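Local coordinates for unknown protein (Galdieria sulphuraria, PDB 2NYI) that is of unknown function but carries tandem ACT domains, a fold that in many relatives binds small regulatory ligands such as amino acids, at residues Q4-S9 with T76-S81; L96-P101 with F166-D171. All blocks are in the same frame, centred on the assembly; numbering follows the deposited sequence. Where two conformers were deposited one is given.

Contact 1 (Q4-S9 with T76-S81)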
loop_
_atom_site.group_PDB
_atom_site.type_symbol
_atom_site.label_atom_id
_atom_site.label_comp_id
_atom_site.label_asym_id
_atom_site.label_seq_id
_atom_site.Cartn_x
_atom_site.Cartn_y
_atom_site.Cartn_z
ATOM N N GLN A 4 -19.731 6.974 -13.115
ATOM C CA GLN A 4 -19.742 5.730 -12.354
ATOM C C GLN A 4 -18.365 5.534 -11.744
ATOM O O GLN A 4 -17.378 5.992 -12.311
ATOM C CB GLN A 4 -20.058 4.545 -13.260
ATOM C CG GLN A 4 -21.336 4.695 -14.083
ATOM C CD GLN A 4 -22.608 4.638 -13.257
ATOM O OE1 GLN A 4 -22.607 4.171 -12.117
ATOM N NE2 GLN A 4 -23.709 5.107 -13.841
ATOM N N SER A 5 -18.314 4.844 -10.607
ATOM C CA SER A 5 -17.041 4.552 -9.925
ATOM C C SER A 5 -16.595 3.095 -10.106
ATOM O O SER A 5 -17.411 2.169 -10.033
ATOM C CB SER A 5 -17.147 4.884 -8.437
ATOM O OG SER A 5 -15.938 4.524 -7.762
ATOM N N PHE A 6 -15.296 2.899 -10.334
ATOM C CA PHE A 6 -14.738 1.571 -10.563
ATOM C C PHE A 6 -13.539 1.390 -9.635
ATOM O O PHE A 6 -12.868 2.368 -9.288
ATOM C CB PHE A 6 -14.289 1.414 -12.025
ATOM C CG PHE A 6 -15.413 1.560 -13.014
ATOM C CD1 PHE A 6 -16.161 0.465 -13.395
ATOM C CD2 PHE A 6 -15.757 2.827 -13.511
ATOM C CE1 PHE A 6 -17.241 0.613 -14.305
ATOM C CE2 PHE A 6 -16.825 2.979 -14.412
ATOM C CZ PHE A 6 -17.553 1.874 -14.809
ATOM N N VAL A 7 -13.294 0.150 -9.218
ATOM C CA VAL A 7 -12.127 -0.190 -8.403
ATOM C C VAL A 7 -11.183 -0.978 -9.287
ATOM O O VAL A 7 -11.569 -1.976 -9.909
ATOM C CB VAL A 7 -12.486 -1.023 -7.149
ATOM C CG1 VAL A 7 -11.303 -1.054 -6.186
ATOM C CG2 VAL A 7 -13.722 -0.433 -6.458
ATOM N N VAL A 8 -9.953 -0.486 -9.363
ATOM C CA VAL A 8 -8.916 -1.047 -10.205
ATOM C C VAL A 8 -7.752 -1.497 -9.317
ATOM O O VAL A 8 -7.327 -0.745 -8.432
ATOM C CB VAL A 8 -8.406 0.036 -11.220
ATOM C CG1 VAL A 8 -7.216 -0.476 -12.029
ATOM C CG2 VAL A 8 -9.538 0.477 -12.133
ATOM N N SER A 9 -7.282 -2.723 -9.535
ATOM C CA SER A 9 -6.080 -3.247 -8.872
ATOM C C SER A 9 -5.021 -3.525 -9.923
ATOM O O SER A 9 -5.328 -4.080 -10.986
ATOM C CB SER A 9 -6.405 -4.554 -8.130
ATOM O OG SER A 9 -7.113 -4.289 -6.923
ATOM N N THR A 76 -10.551 -4.688 -13.061
ATOM C CA THR A 76 -11.429 -3.533 -12.969
ATOM C C THR A 76 -12.817 -4.093 -12.650
ATOM O O THR A 76 -13.270 -5.021 -13.327
ATOM C CB THR A 76 -11.493 -2.757 -14.338
ATOM O OG1 THR A 76 -10.182 -2.336 -14.733
ATOM C CG2 THR A 76 -12.391 -1.514 -14.241
ATOM N N ARG A 77 -13.491 -3.526 -11.651
ATOM C CA ARG A 77 -14.867 -3.906 -11.340
ATOM C C ARG A 77 -15.625 -2.665 -10.913
ATOM O O ARG A 77 -15.011 -1.671 -10.515
ATOM C CB ARG A 77 -14.934 -4.948 -10.226
ATOM C CG ARG A 77 -14.392 -4.471 -8.888
ATOM C CD ARG A 77 -14.621 -5.472 -7.780
ATOM N NE ARG A 77 -14.023 -5.002 -6.530
ATOM C CZ ARG A 77 -14.638 -4.224 -5.632
ATOM N NH1 ARG A 77 -15.892 -3.807 -5.811
ATOM N NH2 ARG A 77 -13.996 -3.865 -4.536
ATOM N N ARG A 78 -16.953 -2.711 -11.027
ATOM C CA ARG A 78 -17.793 -1.627 -10.536
ATOM C C ARG A 78 -17.524 -1.470 -9.041
ATOM O O ARG A 78 -17.245 -2.458 -8.339
ATOM C CB ARG A 78 -19.284 -1.928 -10.784
ATOM C CG ARG A 78 -20.077 -0.863 -11.576
ATOM C CD ARG A 78 -19.355 0.470 -11.685
ATOM N NE ARG A 78 -20.189 1.647 -11.449
ATOM C CZ ARG A 78 -20.542 2.098 -10.246
ATOM N NH1 ARG A 78 -20.172 1.457 -9.148
ATOM N NH2 ARG A 78 -21.286 3.190 -10.136
ATOM N N ALA A 79 -17.583 -0.230 -8.562
ATOM C CA ALA A 79 -17.463 0.059 -7.138
ATOM C C ALA A 79 -18.629 -0.564 -6.380
ATOM O O ALA A 79 -19.744 -0.658 -6.904
ATOM C CB ALA A 79 -17.420 1.558 -6.888
ATOM N N SER A 80 -18.353 -0.981 -5.152
ATOM C CA SER A 80 -19.315 -1.686 -4.310
ATOM C C SER A 80 -20.495 -0.801 -3.920
ATOM O O SER A 80 -20.342 0.409 -3.726
ATOM C CB SER A 80 -18.624 -2.221 -3.053
ATOM O OG SER A 80 -17.526 -3.062 -3.391
ATOM N N SER A 81 -21.673 -1.413 -3.812
ATOM C CA SER A 81 -22.853 -0.704 -3.347
ATOM C C SER A 81 -22.850 -0.647 -1.816
ATOM O O SER A 81 -22.708 0.437 -1.239
ATOM C CB SER A 81 -24.137 -1.353 -3.888
ATOM O OG SER A 81 -24.261 -2.701 -3.458
#

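Contact 2 (L96-P101 with F166-D171)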
loop_
_atom_site.group_PDB
_atom_site.type_symbol
_atom_site.label_atom_id
_atom_site.label_comp_id
_atom_site.label_asym_id
_atom_site.label_seq_id
_atom_site.Cartn_x
_atom_site.Cartn_y
_atom_site.Cartn_z
ATOM N N LEU A 96 -2.541 1.405 15.504
ATOM C CA LEU A 96 -1.928 0.317 16.245
ATOM C C LEU A 96 -0.431 0.335 15.973
ATOM O O LEU A 96 0.004 0.435 14.808
ATOM C CB LEU A 96 -2.569 -1.017 15.825
ATOM C CG LEU A 96 -1.923 -2.343 16.264
ATOM C CD1 LEU A 96 -2.119 -2.571 17.758
ATOM C CD2 LEU A 96 -2.558 -3.473 15.510
ATOM N N TYR A 97 0.364 0.245 17.035
ATOM C CA TYR A 97 1.822 0.239 16.886
ATOM C C TYR A 97 2.387 -0.893 17.729
ATOM O O TYR A 97 1.942 -1.104 18.862
ATOM C CB TYR A 97 2.442 1.565 17.343
ATOM C CG TYR A 97 1.820 2.799 16.738
ATOM C CD1 TYR A 97 2.199 3.250 15.466
ATOM C CD2 TYR A 97 0.847 3.522 17.433
ATOM C CE1 TYR A 97 1.622 4.393 14.906
ATOM C CE2 TYR A 97 0.269 4.662 16.887
ATOM C CZ TYR A 97 0.658 5.091 15.625
ATOM O OH TYR A 97 0.077 6.222 15.091
ATOM N N VAL A 98 3.320 -1.646 17.152
ATOM C CA VAL A 98 3.958 -2.764 17.850
ATOM C C VAL A 98 5.464 -2.614 17.667
ATOM O O VAL A 98 5.932 -2.361 16.551
ATOM C CB VAL A 98 3.513 -4.139 17.258
ATOM C CG1 VAL A 98 4.158 -5.311 18.013
ATOM C CG2 VAL A 98 1.969 -4.265 17.207
ATOM N N GLU A 99 6.228 -2.767 18.747
ATOM C CA GLU A 99 7.685 -2.753 18.620
ATOM C C GLU A 99 8.306 -3.679 19.659
ATOM O O GLU A 99 7.899 -3.670 20.824
ATOM C CB GLU A 99 8.214 -1.323 18.779
ATOM C CG GLU A 99 9.723 -1.186 18.615
ATOM C CD GLU A 99 10.188 0.256 18.635
ATOM O OE1 GLU A 99 11.154 0.547 19.372
ATOM O OE2 GLU A 99 9.597 1.094 17.914
ATOM N N GLY A 100 9.277 -4.481 19.225
ATOM C CA GLY A 100 10.079 -5.294 20.134
ATOM C C GLY A 100 11.000 -6.228 19.370
ATOM O O GLY A 100 11.173 -6.063 18.170
ATOM N N PRO A 101 11.577 -7.237 20.061
ATOM C CA PRO A 101 12.429 -8.204 19.362
ATOM C C PRO A 101 11.598 -8.906 18.292
ATOM O O PRO A 101 10.431 -9.212 18.534
ATOM C CB PRO A 101 12.794 -9.216 20.455
ATOM C CG PRO A 101 12.544 -8.520 21.741
ATOM C CD PRO A 101 11.435 -7.545 21.493
ATOM N N PHE A 166 5.211 -12.360 23.835
ATOM C CA PHE A 166 6.200 -12.073 22.797
ATOM C C PHE A 166 7.236 -11.004 23.156
ATOM O O PHE A 166 8.160 -10.771 22.379
ATOM C CB PHE A 166 5.492 -11.746 21.469
ATOM C CG PHE A 166 4.884 -12.954 20.828
ATOM C CD1 PHE A 166 5.640 -13.754 19.982
ATOM C CD2 PHE A 166 3.582 -13.339 21.132
ATOM C CE1 PHE A 166 5.102 -14.901 19.408
ATOM C CE2 PHE A 166 3.038 -14.495 20.565
ATOM C CZ PHE A 166 3.801 -15.275 19.703
ATOM N N GLY A 167 7.082 -10.372 24.321
ATOM C CA GLY A 167 8.001 -9.321 24.777
ATOM C C GLY A 167 7.998 -8.064 23.914
ATOM O O GLY A 167 9.049 -7.446 23.704
ATOM N N VAL A 168 6.819 -7.698 23.406
ATOM C CA VAL A 168 6.647 -6.480 22.592
ATOM C C VAL A 168 5.896 -5.360 23.335
ATOM O O VAL A 168 5.205 -5.615 24.333
ATOM C CB VAL A 168 5.971 -6.775 21.224
ATOM C CG1 VAL A 168 6.912 -7.599 20.324
ATOM C CG2 VAL A 168 4.612 -7.459 21.404
ATOM N N ASP A 169 6.078 -4.115 22.888
ATOM C CA ASP A 169 5.248 -3.007 23.366
ATOM C C ASP A 169 4.226 -2.695 22.293
ATOM O O ASP A 169 4.590 -2.513 21.125
ATOM C CB ASP A 169 6.064 -1.762 23.650
ATOM C CG ASP A 169 6.887 -1.886 24.926
ATOM O OD1 ASP A 169 6.295 -1.928 26.025
ATOM O OD2 ASP A 169 8.126 -1.935 24.822
ATOM N N ILE A 170 2.963 -2.625 22.707
ATOM C CA ILE A 170 1.839 -2.377 21.793
ATOM C C ILE A 170 1.033 -1.156 22.256
ATOM O O ILE A 170 0.691 -1.032 23.438
ATOM C CB ILE A 170 0.908 -3.626 21.681
ATOM C CG1 ILE A 170 1.676 -4.841 21.115
ATOM C CG2 ILE A 170 -0.303 -3.333 20.795
ATOM C CD1 ILE A 170 0.924 -6.169 21.193
ATOM N N ASP A 171 0.739 -0.251 21.327
ATOM C CA ASP A 171 -0.091 0.906 21.622
ATOM C C ASP A 171 -1.277 0.857 20.686
ATOM O O ASP A 171 -1.129 0.509 19.519
ATOM C CB ASP A 171 0.656 2.218 21.391
ATOM C CG ASP A 171 1.836 2.395 22.334
ATOM O OD1 ASP A 171 1.674 2.152 23.553
ATOM O OD2 ASP A 171 2.921 2.776 21.845
HETATM O O HOH W 1 9.529 -2.885 22.876
HETATM O O HOH W 2 8.631 -11.071 19.586
#

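Contact 1 (Q4-S9 with T76-S81)
Arg78 folds back over the strand it pairs with, and the tip of Gln4, OE1, comes to its guanidinium at the edge: NH2 donates to OE1 of Gln4 over 2.6 Å, in the amide carbonyl plane and 14° out of the guanidinium's own plane. The two flat groups are turned 47° apart, and the side chains cross at about a right angle. A nearly eclipsed chi2 of -15° and a bend at chi3 bring the arginine there, a strained path, although its CB points away from strand 4-9. On the way its CD settles over one face of the Phe6 ring, 3.4 Å from CE1, while the guanidinium stands too high above the ring, CZ 5.5 Å from its centroid, for more than a weak cation-pi attraction. Two conformers of Arg78 were deposited, so this grip is probably not permanent.

Beneath these side chains runs antiparallel backbone pairing. Val7 and Arg77 form the hydrogen-bonded pair: Val7 N reaches Arg77 O at 2.8 Å, nearly along the C=O axis, and Arg77 N returns a bond to Val7 O at 3.0 Å. Past the end of strand 73-78, Ala79 N still donates to Ser5 O at 2.8 Å, from above the carbonyl plane. Val7 and Arg77 lie side by side, with CG2 of Val7 over one face of the guanidinium. NH1 of Arg77 bonds Ser80 OG at 3.0 Å, while NE forms a salt bridge with Asp44 of the second subunit and NH2 bonds Gly42 O there, so this face belongs to the dimer contact.

On the other face Val8 and Thr76 also run side by side, and Ile61 of helix 59-68 packs on both and on Phe6. Thr76 OG1 is held by Gln62 of that helix. Strand 44-53 flanks strand 4-13 on its other edge, leaving 73-78 outermost in this chain's four-stranded sheet.

Contact 2 (L96-P101 with F166-D171)
Packing is closest on the face bearing Val98 and Ile170, where Leu96, Val98 and Ile170 present their hydrocarbon ends to one another. CD1 of Leu96 lies 3.6 Å from CG2 of Ile170, the branch anti to the backbone N, and the two chains run side by side. Both methyls of Val98 stand 4.0 Å from CG1 of Ile170, and Val168 crosses obliquely to touch CG1 of Val98. Leu159 of helix 152-166 packs on Leu96 and Ile170, while Met141 of strand 137-148 meets Leu96 and Val98.

Strands 91-99 and 169-174 are the first and last of an ACT-type βαββαβ unit, paired antiparallel at one side of its sheet. Two hydrogen-bonded pairs hold them: Tyr97 with Asp171, each N about 2.9 Å from the other's O, and Glu99 with Asp169, where Asp169 N to Glu99 O is nearly straight at 172°.

The face bearing Tyr97, Glu99, Asp169 and Asp171 is far looser and exposed. Between the side chains, Tyr97 CD2 comes no nearer to Asp171 CB than 4.2 Å, with ring and carboxylate planes 66° apart. A water donates to both Glu99 O and Asp169 OD2, giving that carboxylate a tie to the backbone. Near the turn, Val168 CG1 packs against the CA of Gly100, 3.9 Å away, where the glycine has no side chain, and a second water bridges Pro101 O and Phe166 O.

Contacts 1 and 2 occupy equivalent places in two successive four-stranded sheets of the same 2-3-1-4 order: each pairs the first strand of its unit with the last. They follow in series, 4-9 with 76-81 closing before 96-101 with 166-171 opens, and strand 73-78 is followed directly by strand 91-99. Their centres are 36 Å apart, on opposite sides of the chain's centre, and their nearest atoms stay about 23 Å apart, so neither touches the other. Their surroundings differ: contact 1 is engaged by the second subunit, whereas no other chain of the assembly touches contact 2. No ligand site is established for either.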